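Local coordinates for YfkN protein (Bacillus subtilis subsp. subtilis, PDB 3GVE) that belongs to the calcineurin-like phosphoesterase family of metal-binding proteins and carries a manganese and a magnesium ion side by side, at residues A22-Y27 / H90-V95; L106-F111 / S247-G252; Q174-D179 / G185-Q190; K221-S226 / A231-A236. All blocks are in the same frame, centred on the assembly; numbering follows the deposited sequence. Where two conformers were deposited one is given.

In the fold
Contacts 1 and 2 lie toward the protein's interior and contacts 3 and 4 nearer its surface, yet chemistry does not simply follow depth. Contact 1, fully buried, and contact 3, partly buried, are both apolar, each built round a selenomethionine that meets branched side chains; one joins a loop to helix 91-98, the other a short helix to strand 188-189. Contact 2 has little direct packing and is held by metal ions instead. Contact 4 is a surface contact, where a helix aspartate takes up a loop N-H and meets two waters. Contacts 3 and 4 both touch contact 2: Trp178 and Ile175 pack on Asn108, and Val232 on Ser247.

Contact 1: A22-Y27 / H90-V95; sequences ANMMDY and HPIISV
This is a buried, wholly apolar contact in which the loop following strand 9-17 leans on the first turn of helix 91-98. The backbones stay well apart, with the CA atoms of Ala22 and Ile92 6.9 Å from each other, and the side chains bridge the distance. Ile92 reaches the loop with two of its branches. Its CD1 end meets the methyl group of Ala22 closely, CB to CD1 3.5 Å, while CG2 lies 3.9 Å from CE of Met24.

Met24, present as selenomethionine, spans both helix residues that face it. The bend at chi2 (-66°) holds its selenium back near its own backbone, and the turn at chi3 sends CE toward CG2 of Ile92. The side chain lies crosswise to Ile92 and runs antiparallel to that of Val95. Selenium sits over the fork of the valine, 3.8 Å from CB of Val95 and nearly as close to both of its methyl groups. Ile92 and Val95 are three residues apart, so they present neighbouring points on one side of the helix, and Met24 touches both.

The start of that helix is capped by His90, its N-cap residue: Ile92 N donates to His90 ND1 in the plane of the imidazole, over 3.1 Å. Around the contact, Ile92 also packs on Leu71 of helix 70-85, and His90 lies between that helix and helix 115-123, touching Ala75 and Thr121. On the loop side, Met24 is tied by backbone hydrogen bonding to Ala41, at the start of helix 40-53, and Met25 rests on helix 322-340.

Contact 2: L106-F111 / S247-G252; sequences LGNHEF and SGHQHG. With MG (magnesium ion), chain D; MN (manganese (II) ion), chain C.
Asn108 and His249 approach from two loops, the first opening a short 3-10 turn at 108-111 and the second following strand 244-247, where His249 has positive phi (73°). Their side chains meet through the magnesium ion. Asn108 OD1 binds it at 2.1 Å and His249 ND1 at 2.4 Å, which leaves these two atoms 3.2 Å apart as neighbouring ligands, not hydrogen-bonding partners. The asparagine oxygen comes up at the edge of the imidazole, with amide and ring planes almost perpendicular at 84°. The chi1 of His249, -175°, carries its ring away from its own N and to the magnesium, and at the far side of the ring NE2 has Glu229 as its partner.

Two residues on, His251 binds the manganese ion through NE2 at 2.2 Å. Water 1 lies on both metals and, 2.6 Å from His249 O, probably donates to it; the same histidine would then serve the magnesium with its ring and the shared water with its carbonyl. Behind Asn108, Glu110 OE1 accepts from Gly107 N at 2.7 Å and also from Asp64 N, joining this turn to the loop of the bridging aspartate.

Asp64 and His216 complete the protein ligands of magnesium, and Asp19, His21 and Asp64 those of manganese. Two metals sharing an aspartate, with an Asn-His turn and a Gly-His-x-His loop supplying ligands, form the dinuclear centre characteristic of calcineurin-like phosphoesterases.

Contact 3: Q174-D179 / G185-Q190; sequences QIMTWD and GQVQVQ
Met176, a selenomethionine, lies against Val187 and Val189 of the segment 185-190, and Ile175 meets Val189 beside it. The selenium touches both valines, 3.9 Å from CG2 of Val187 and 4.0 Å from CG2 of Val189. Its terminal methyl passes on to the backbone, where CE comes within 3.4 Å of Val187 O. A chain bent at both chi2 (-50°) and chi3 (-53°) curls over the segment 185-190 and runs aslant to both valines. The CG2 branch of each valine is the one that meets the selenium. On Val189 the same methyl is shared with Ile175, whose CD1 lies 3.7 Å away and whose CG1 is equally near; these two side chains are roughly perpendicular.

The arrangement packs the short helix 175-178 against a small two-stranded antiparallel sheet, 188-189 with 134-135, and the chain between the two segments is mostly helix 180-183. Strand 188-189 is held to its partner by backbone hydrogen bonds of Gln188 with Lys135 and of Gln190 with Asn133. Val134 touches both Ile175 and Val187, while Leu183 packs on Ile175 and Met176.

Within the helical turn, Gln174 O accepts from both Thr177 N and Trp178 N, at 2.9 Å and 3.0 Å. That carbonyl oxygen also lies over one face of the Trp178 indole, toward its rim. Beyond Met176, Asp179 OD2 accepts from Asn112 ND2. On the side of the metals, Ile175 and Trp178 pack on Asn108, a magnesium ligand, and the Trp178 ring meets that of His249, another.

Contact 4: K221-S226 / A231-A236; sequences KQAQSS and AVFDLA
Asp234, in the first turn of helix 232-238, takes up the backbone N-H of Gln224 from the loop alongside. The main bond runs from Gln224 N to Asp234 OD1 at 3.1 Å and is nearly straight, 168° at the hydrogen. It arrives on the syn side of the carboxylate, 19° out of its plane. The same N-H makes a weak second bond to OD2. That other oxygen is met mainly by water. Water 4 donates both to Asp234 OD2, over 2.8 Å, and to Ser225 O, over 2.9 Å. Water 3 lies 2.8 Å from Asp234 OD2 and equally far from Gln222 O, and may not donate to both at once. The carboxylate thus gathers Gln224 directly and Ser225, and probably Gln222, through water.

Helix 232-238 lies between the parallel strands 210-215 and 244-247 in chain order, and the loop leading into it runs along its outer side. This makes the contact part of a beta-alpha-beta crossover in the larger mixed sheet. Beside the polar grip, Phe233 supplies a platform. A chi1 of -178° swings its ring out against the loop, where Lys221 O and Gln222 CA lie over one face. Ala223 N approaches obliquely, 3.5 Å from CE2 of Phe233.

Other polar atoms have partners beyond these residues. Gln224 O accepts from Lys238 NZ, Lys221 NZ donates to Arg340 O of the second subunit, and Ala231 N donates to Thr217 OG1. Ala231 O, for its part, accepts from Leu235 N within the helix.

Contact 1: A22-Y27 / H90-V95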
# COMPACT_ATOMS: atom_id res chain seq x y z
N ALA A 22 -8.56 3.15 7.13
CA ALA A 22 -9.20 2.11 7.96
C ALA A 22 -8.26 1.43 8.95
O ALA A 22 -8.61 0.45 9.58
CB ALA A 22 -9.92 1.06 7.09
N ASN A 23 -7.07 1.99 9.11
CA ASN A 23 -6.13 1.51 10.11
C ASN A 23 -6.46 2.05 11.51
O ASN A 23 -5.88 3.02 11.96
CB ASN A 23 -4.68 1.84 9.71
CG ASN A 23 -4.28 1.19 8.39
OD1 ASN A 23 -4.04 1.85 7.39
ND2 ASN A 23 -4.22 -0.10 8.39
N MSE A 24 -7.41 1.39 12.15
CA MSE A 24 -7.87 1.73 13.50
C MSE A 24 -6.85 1.26 14.53
O MSE A 24 -6.34 2.04 15.32
CB MSE A 24 -9.23 1.09 13.78
CG MSE A 24 -10.34 1.64 12.87
SE MSE A 24 -10.75 3.52 13.16
CE MSE A 24 -9.77 4.26 11.60
N MSE A 25 -6.57 -0.03 14.50
CA MSE A 25 -5.55 -0.62 15.36
C MSE A 25 -4.16 -0.46 14.75
O MSE A 25 -4.01 -0.26 13.56
CB MSE A 25 -5.85 -2.09 15.59
CG MSE A 25 -7.13 -2.34 16.35
SE MSE A 25 -7.06 -1.70 18.21
CE MSE A 25 -6.22 -3.30 18.97
N ASP A 26 -3.14 -0.59 15.59
CA ASP A 26 -1.77 -0.64 15.11
C ASP A 26 -1.48 -2.09 14.71
O ASP A 26 -0.77 -2.83 15.39
CB ASP A 26 -0.77 -0.07 16.15
CG ASP A 26 -0.88 -0.72 17.53
OD1 ASP A 26 -1.91 -1.31 17.86
OD2 ASP A 26 0.09 -0.58 18.29
N TYR A 27 -2.07 -2.49 13.59
CA TYR A 27 -2.17 -3.90 13.19
C TYR A 27 -2.13 -4.08 11.68
O TYR A 27 -2.82 -3.39 10.94
CB TYR A 27 -3.46 -4.50 13.75
CG TYR A 27 -3.41 -6.01 13.87
CD1 TYR A 27 -2.87 -6.61 15.01
CD2 TYR A 27 -3.87 -6.83 12.86
CE1 TYR A 27 -2.81 -7.98 15.11
CE2 TYR A 27 -3.82 -8.21 12.97
CZ TYR A 27 -3.28 -8.76 14.10
OH TYR A 27 -3.19 -10.13 14.24
N HIS A 90 -21.22 2.95 11.07
CA HIS A 90 -20.00 2.36 10.54
C HIS A 90 -18.98 2.30 11.69
O HIS A 90 -18.76 3.29 12.35
CB HIS A 90 -19.46 3.23 9.40
CG HIS A 90 -18.38 2.59 8.60
ND1 HIS A 90 -17.20 2.13 9.16
CD2 HIS A 90 -18.29 2.31 7.28
CE1 HIS A 90 -16.44 1.61 8.23
NE2 HIS A 90 -17.07 1.71 7.07
N PRO A 91 -18.37 1.14 11.93
CA PRO A 91 -17.43 1.01 13.06
C PRO A 91 -16.28 2.03 13.04
O PRO A 91 -15.86 2.46 14.09
CB PRO A 91 -16.91 -0.42 12.90
CG PRO A 91 -18.03 -1.13 12.29
CD PRO A 91 -18.62 -0.16 11.30
N ILE A 92 -15.81 2.42 11.87
CA ILE A 92 -14.78 3.45 11.81
C ILE A 92 -15.33 4.80 12.30
O ILE A 92 -14.70 5.51 13.07
CB ILE A 92 -14.18 3.56 10.40
CG1 ILE A 92 -13.34 2.32 10.12
CG2 ILE A 92 -13.36 4.85 10.26
CD1 ILE A 92 -12.84 2.22 8.69
N ILE A 93 -16.54 5.13 11.86
CA ILE A 93 -17.22 6.32 12.33
C ILE A 93 -17.48 6.28 13.85
O ILE A 93 -17.36 7.29 14.50
CB ILE A 93 -18.53 6.57 11.53
CG1 ILE A 93 -18.20 6.80 10.03
CG2 ILE A 93 -19.33 7.76 12.12
CD1 ILE A 93 -17.28 8.01 9.75
N SER A 94 -17.80 5.11 14.40
CA SER A 94 -17.89 5.00 15.89
C SER A 94 -16.63 5.41 16.58
O SER A 94 -16.70 6.04 17.64
CB SER A 94 -18.26 3.59 16.31
OG SER A 94 -19.46 3.16 15.70
N VAL A 95 -15.48 5.06 16.02
CA VAL A 95 -14.20 5.50 16.61
C VAL A 95 -14.05 7.03 16.56
O VAL A 95 -13.67 7.69 17.51
CB VAL A 95 -12.98 4.83 15.92
CG1 VAL A 95 -11.70 5.38 16.42
CG2 VAL A 95 -13.02 3.30 16.18

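Contact 2: L106-F111 / S247-G252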
# COMPACT_ATOMS: atom_id res chain seq x y z
N LEU A 106 -14.50 13.98 2.36
CA LEU A 106 -14.41 12.84 1.50
C LEU A 106 -13.10 12.81 0.77
O LEU A 106 -12.68 13.74 0.14
CB LEU A 106 -15.56 12.83 0.50
CG LEU A 106 -16.95 13.00 1.15
CD1 LEU A 106 -18.02 13.06 0.12
CD2 LEU A 106 -17.26 11.98 2.20
N GLY A 107 -12.44 11.64 0.86
CA GLY A 107 -11.29 11.39 0.03
C GLY A 107 -11.81 10.52 -1.15
O GLY A 107 -12.98 10.10 -1.23
N ASN A 108 -10.91 10.33 -2.13
CA ASN A 108 -11.34 9.53 -3.31
C ASN A 108 -11.81 8.14 -2.94
O ASN A 108 -12.73 7.56 -3.50
CB ASN A 108 -10.25 9.46 -4.41
CG ASN A 108 -8.84 9.21 -3.87
OD1 ASN A 108 -8.29 9.94 -3.04
ND2 ASN A 108 -8.30 8.09 -4.26
N HIS A 109 -11.13 7.53 -1.97
CA HIS A 109 -11.44 6.12 -1.58
C HIS A 109 -12.80 5.99 -0.86
O HIS A 109 -13.28 4.86 -0.78
CB HIS A 109 -10.29 5.48 -0.83
CG HIS A 109 -9.16 5.15 -1.74
ND1 HIS A 109 -9.21 4.11 -2.65
CD2 HIS A 109 -7.99 5.79 -1.95
CE1 HIS A 109 -8.08 4.09 -3.36
NE2 HIS A 109 -7.31 5.10 -2.94
N GLU A 110 -13.39 7.09 -0.40
CA GLU A 110 -14.72 7.03 0.18
C GLU A 110 -15.78 6.60 -0.83
O GLU A 110 -16.83 6.18 -0.43
CB GLU A 110 -15.10 8.39 0.80
CG GLU A 110 -14.89 8.49 2.33
CD GLU A 110 -13.44 8.50 2.73
OE1 GLU A 110 -12.66 9.20 2.08
OE2 GLU A 110 -13.07 7.80 3.66
N PHE A 111 -15.47 6.71 -2.11
CA PHE A 111 -16.41 6.38 -3.17
C PHE A 111 -16.30 4.95 -3.68
O PHE A 111 -17.10 4.53 -4.49
CB PHE A 111 -16.22 7.36 -4.33
CG PHE A 111 -16.56 8.78 -3.96
CD1 PHE A 111 -17.86 9.22 -4.02
CD2 PHE A 111 -15.59 9.65 -3.51
CE1 PHE A 111 -18.18 10.52 -3.65
CE2 PHE A 111 -15.90 10.93 -3.14
CZ PHE A 111 -17.19 11.36 -3.22
N SER A 247 -4.08 19.15 4.15
CA SER A 247 -3.79 18.54 2.88
C SER A 247 -3.55 17.06 3.13
O SER A 247 -3.24 16.63 4.21
CB SER A 247 -2.56 19.21 2.27
OG SER A 247 -2.15 18.63 1.05
N GLY A 248 -3.72 16.29 2.09
CA GLY A 248 -3.52 14.85 2.10
C GLY A 248 -3.29 14.31 0.69
O GLY A 248 -2.66 14.97 -0.12
N HIS A 249 -3.84 13.13 0.46
CA HIS A 249 -3.89 12.43 -0.82
C HIS A 249 -2.53 11.87 -1.24
O HIS A 249 -2.46 10.73 -1.62
CB HIS A 249 -4.52 13.32 -1.90
CG HIS A 249 -4.71 12.63 -3.21
ND1 HIS A 249 -5.50 11.51 -3.35
CD2 HIS A 249 -4.22 12.91 -4.44
CE1 HIS A 249 -5.49 11.13 -4.61
NE2 HIS A 249 -4.71 11.96 -5.29
N GLN A 250 -1.47 12.67 -1.20
CA GLN A 250 -0.15 12.26 -1.67
C GLN A 250 0.60 11.33 -0.71
O GLN A 250 1.55 10.68 -1.10
CB GLN A 250 0.72 13.48 -1.97
CG GLN A 250 0.44 14.12 -3.31
CD GLN A 250 1.10 15.48 -3.46
OE1 GLN A 250 1.37 16.17 -2.49
NE2 GLN A 250 1.34 15.88 -4.69
N HIS A 251 0.15 11.26 0.53
CA HIS A 251 0.82 10.43 1.54
C HIS A 251 2.25 10.95 1.83
O HIS A 251 3.11 10.20 2.28
CB HIS A 251 0.83 8.93 1.15
CG HIS A 251 -0.53 8.28 1.09
ND1 HIS A 251 -0.69 6.92 1.15
CD2 HIS A 251 -1.78 8.80 0.95
CE1 HIS A 251 -1.97 6.62 1.08
NE2 HIS A 251 -2.66 7.74 0.94
N GLY A 252 2.48 12.25 1.59
CA GLY A 252 3.75 12.91 1.88
C GLY A 252 3.75 13.67 3.20
O GLY A 252 2.84 13.50 4.00
MG MG D . -6.64 10.05 -1.79
MN MN C . -4.83 7.84 0.39
O HOH W 1 -4.45 9.02 -1.43
O HOH W 2 -4.76 6.29 -1.23

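Contact 3: Q174-D179 / G185-Q190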
# COMPACT_ATOMS: atom_id res chain seq x y z
N GLN A 174 -10.64 13.55 -10.27
CA GLN A 174 -10.24 12.29 -10.85
C GLN A 174 -11.03 11.10 -10.30
O GLN A 174 -10.88 10.00 -10.79
CB GLN A 174 -8.73 12.07 -10.62
CG GLN A 174 -7.82 12.93 -11.49
CD GLN A 174 -7.73 14.38 -11.04
OE1 GLN A 174 -8.15 14.73 -9.96
NE2 GLN A 174 -7.17 15.22 -11.89
N ILE A 175 -11.89 11.31 -9.30
CA ILE A 175 -12.76 10.22 -8.84
C ILE A 175 -13.67 9.74 -9.99
O ILE A 175 -14.10 8.63 -10.00
CB ILE A 175 -13.62 10.60 -7.59
CG1 ILE A 175 -14.60 11.74 -7.90
CG2 ILE A 175 -12.74 10.95 -6.39
CD1 ILE A 175 -15.62 11.99 -6.75
N MSE A 176 -13.90 10.60 -10.97
CA MSE A 176 -14.72 10.23 -12.12
C MSE A 176 -14.03 9.15 -12.97
O MSE A 176 -14.69 8.40 -13.66
CB MSE A 176 -15.02 11.45 -12.98
CG MSE A 176 -15.87 12.53 -12.29
SE MSE A 176 -17.51 11.90 -11.43
CE MSE A 176 -18.34 10.93 -12.90
N THR A 177 -12.72 9.09 -12.89
CA THR A 177 -11.93 8.03 -13.51
C THR A 177 -11.76 6.84 -12.56
O THR A 177 -12.06 5.72 -12.90
CB THR A 177 -10.54 8.56 -13.92
OG1 THR A 177 -10.71 9.60 -14.88
CG2 THR A 177 -9.67 7.47 -14.53
N TRP A 178 -11.28 7.11 -11.36
CA TRP A 178 -10.99 6.05 -10.39
C TRP A 178 -12.22 5.23 -10.02
O TRP A 178 -12.11 4.05 -9.76
CB TRP A 178 -10.36 6.65 -9.13
CG TRP A 178 -9.06 7.36 -9.36
CD1 TRP A 178 -8.08 7.02 -10.23
CD2 TRP A 178 -8.60 8.51 -8.66
NE1 TRP A 178 -7.03 7.89 -10.13
CE2 TRP A 178 -7.33 8.83 -9.18
CE3 TRP A 178 -9.15 9.33 -7.67
CZ2 TRP A 178 -6.59 9.91 -8.72
CZ3 TRP A 178 -8.42 10.41 -7.22
CH2 TRP A 178 -7.16 10.69 -7.75
N ASP A 179 -13.37 5.89 -9.96
CA ASP A 179 -14.65 5.25 -9.62
C ASP A 179 -15.70 5.47 -10.73
O ASP A 179 -16.86 5.71 -10.48
CB ASP A 179 -15.17 5.72 -8.25
CG ASP A 179 -14.81 4.76 -7.14
OD1 ASP A 179 -15.14 3.57 -7.27
OD2 ASP A 179 -14.17 5.18 -6.17
N GLY A 185 -22.55 9.16 -14.70
CA GLY A 185 -23.98 9.37 -14.83
C GLY A 185 -24.72 9.72 -13.54
O GLY A 185 -25.91 10.00 -13.56
N GLN A 186 -24.00 9.71 -12.42
CA GLN A 186 -24.60 9.94 -11.11
C GLN A 186 -24.15 11.20 -10.39
O GLN A 186 -24.91 11.77 -9.63
CB GLN A 186 -24.37 8.72 -10.22
CG GLN A 186 -24.90 7.44 -10.81
CD GLN A 186 -25.11 6.37 -9.78
OE1 GLN A 186 -25.87 6.54 -8.85
NE2 GLN A 186 -24.41 5.28 -9.94
N VAL A 187 -22.91 11.62 -10.62
CA VAL A 187 -22.40 12.88 -10.07
C VAL A 187 -21.45 13.44 -11.09
O VAL A 187 -21.08 12.75 -12.03
CB VAL A 187 -21.66 12.63 -8.74
CG1 VAL A 187 -22.57 12.12 -7.67
CG2 VAL A 187 -20.43 11.66 -8.91
N GLN A 188 -21.09 14.67 -10.84
CA GLN A 188 -19.97 15.34 -11.55
C GLN A 188 -19.11 16.07 -10.51
O GLN A 188 -19.53 16.23 -9.34
CB GLN A 188 -20.46 16.40 -12.53
CG GLN A 188 -21.02 17.59 -11.84
CD GLN A 188 -21.79 18.55 -12.73
OE1 GLN A 188 -23.01 18.53 -12.76
NE2 GLN A 188 -21.07 19.44 -13.42
N VAL A 189 -17.89 16.45 -10.87
CA VAL A 189 -17.03 17.08 -9.89
C VAL A 189 -16.41 18.37 -10.40
O VAL A 189 -15.70 18.39 -11.39
CB VAL A 189 -15.89 16.14 -9.42
CG1 VAL A 189 -15.08 16.79 -8.30
CG2 VAL A 189 -16.43 14.80 -8.96
N GLN A 190 -16.70 19.44 -9.68
CA GLN A 190 -16.22 20.76 -9.98
C GLN A 190 -14.75 20.89 -9.58
O GLN A 190 -14.30 20.32 -8.59
CB GLN A 190 -17.09 21.77 -9.24
CG GLN A 190 -16.75 23.23 -9.46
CD GLN A 190 -17.62 24.15 -8.63
OE1 GLN A 190 -18.13 23.77 -7.59
NE2 GLN A 190 -17.77 25.39 -9.09

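Contact 4: K221-S226 / A231-A236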
# COMPACT_ATOMS: atom_id res chain seq x y z
N LYS A 221 4.69 22.43 -6.37
CA LYS A 221 5.50 23.61 -6.07
C LYS A 221 5.16 24.86 -6.87
O LYS A 221 5.59 25.94 -6.51
CB LYS A 221 6.98 23.29 -6.26
CG LYS A 221 7.55 22.33 -5.22
CD LYS A 221 8.96 21.96 -5.64
CE LYS A 221 9.73 21.17 -4.64
NZ LYS A 221 11.14 21.01 -5.16
N GLN A 222 4.42 24.69 -7.96
CA GLN A 222 4.06 25.80 -8.84
C GLN A 222 2.60 25.72 -9.28
O GLN A 222 1.95 24.69 -9.11
CB GLN A 222 4.98 25.81 -10.07
CG GLN A 222 6.44 26.17 -9.74
CD GLN A 222 7.31 24.95 -9.51
OE1 GLN A 222 6.92 23.85 -9.83
NE2 GLN A 222 8.49 25.15 -8.93
N ALA A 223 2.10 26.82 -9.86
CA ALA A 223 0.70 26.89 -10.25
C ALA A 223 0.32 25.83 -11.27
O ALA A 223 1.11 25.40 -12.09
CB ALA A 223 0.36 28.28 -10.80
N GLN A 224 -0.92 25.41 -11.16
CA GLN A 224 -1.54 24.54 -12.12
C GLN A 224 -2.88 25.17 -12.53
O GLN A 224 -3.29 26.17 -11.99
CB GLN A 224 -1.77 23.15 -11.52
CG GLN A 224 -0.51 22.33 -11.30
CD GLN A 224 -0.82 21.05 -10.55
OE1 GLN A 224 -0.92 21.05 -9.34
NE2 GLN A 224 -1.02 19.99 -11.27
N SER A 225 -3.54 24.57 -13.50
CA SER A 225 -4.82 25.06 -13.98
C SER A 225 -5.97 24.21 -13.48
O SER A 225 -5.80 23.32 -12.68
CB SER A 225 -4.81 25.09 -15.50
OG SER A 225 -4.01 26.17 -15.93
N SER A 226 -7.16 24.50 -13.95
CA SER A 226 -8.34 23.82 -13.43
C SER A 226 -8.31 22.31 -13.69
O SER A 226 -7.79 21.87 -14.70
CB SER A 226 -9.61 24.44 -14.03
OG SER A 226 -9.56 24.43 -15.43
N ALA A 231 -4.00 20.21 -5.74
CA ALA A 231 -4.31 21.61 -5.96
C ALA A 231 -4.07 22.56 -4.79
O ALA A 231 -4.51 23.68 -4.84
CB ALA A 231 -5.78 21.74 -6.43
N VAL A 232 -3.41 22.10 -3.73
CA VAL A 232 -3.22 22.95 -2.55
C VAL A 232 -2.52 24.29 -2.84
O VAL A 232 -2.89 25.32 -2.31
CB VAL A 232 -2.50 22.20 -1.41
CG1 VAL A 232 -2.08 23.20 -0.31
CG2 VAL A 232 -3.44 21.13 -0.83
N PHE A 233 -1.49 24.27 -3.67
CA PHE A 233 -0.79 25.52 -4.00
C PHE A 233 -1.77 26.53 -4.61
O PHE A 233 -1.74 27.69 -4.30
CB PHE A 233 0.37 25.25 -4.96
CG PHE A 233 1.17 26.48 -5.30
CD1 PHE A 233 2.25 26.87 -4.54
CD2 PHE A 233 0.83 27.23 -6.41
CE1 PHE A 233 2.99 28.02 -4.89
CE2 PHE A 233 1.57 28.37 -6.76
CZ PHE A 233 2.65 28.75 -6.00
N ASP A 234 -2.63 26.04 -5.49
CA ASP A 234 -3.63 26.89 -6.13
C ASP A 234 -4.74 27.36 -5.19
O ASP A 234 -5.17 28.49 -5.26
CB ASP A 234 -4.18 26.17 -7.37
CG ASP A 234 -3.07 25.77 -8.34
OD1 ASP A 234 -2.27 26.63 -8.71
OD2 ASP A 234 -2.99 24.60 -8.65
N LEU A 235 -5.18 26.49 -4.28
CA LEU A 235 -6.08 26.91 -3.23
C LEU A 235 -5.47 28.05 -2.42
O LEU A 235 -6.12 29.05 -2.14
CB LEU A 235 -6.37 25.75 -2.29
CG LEU A 235 -7.54 24.87 -2.67
CD1 LEU A 235 -7.59 23.70 -1.67
CD2 LEU A 235 -8.88 25.64 -2.65
N ALA A 236 -4.21 27.91 -2.05
CA ALA A 236 -3.57 28.91 -1.20
C ALA A 236 -3.35 30.24 -1.92
O ALA A 236 -3.36 31.27 -1.28
CB ALA A 236 -2.24 28.37 -0.67
O HOH W 3 -0.45 23.63 -8.02
O HOH W 4 -5.49 23.89 -9.81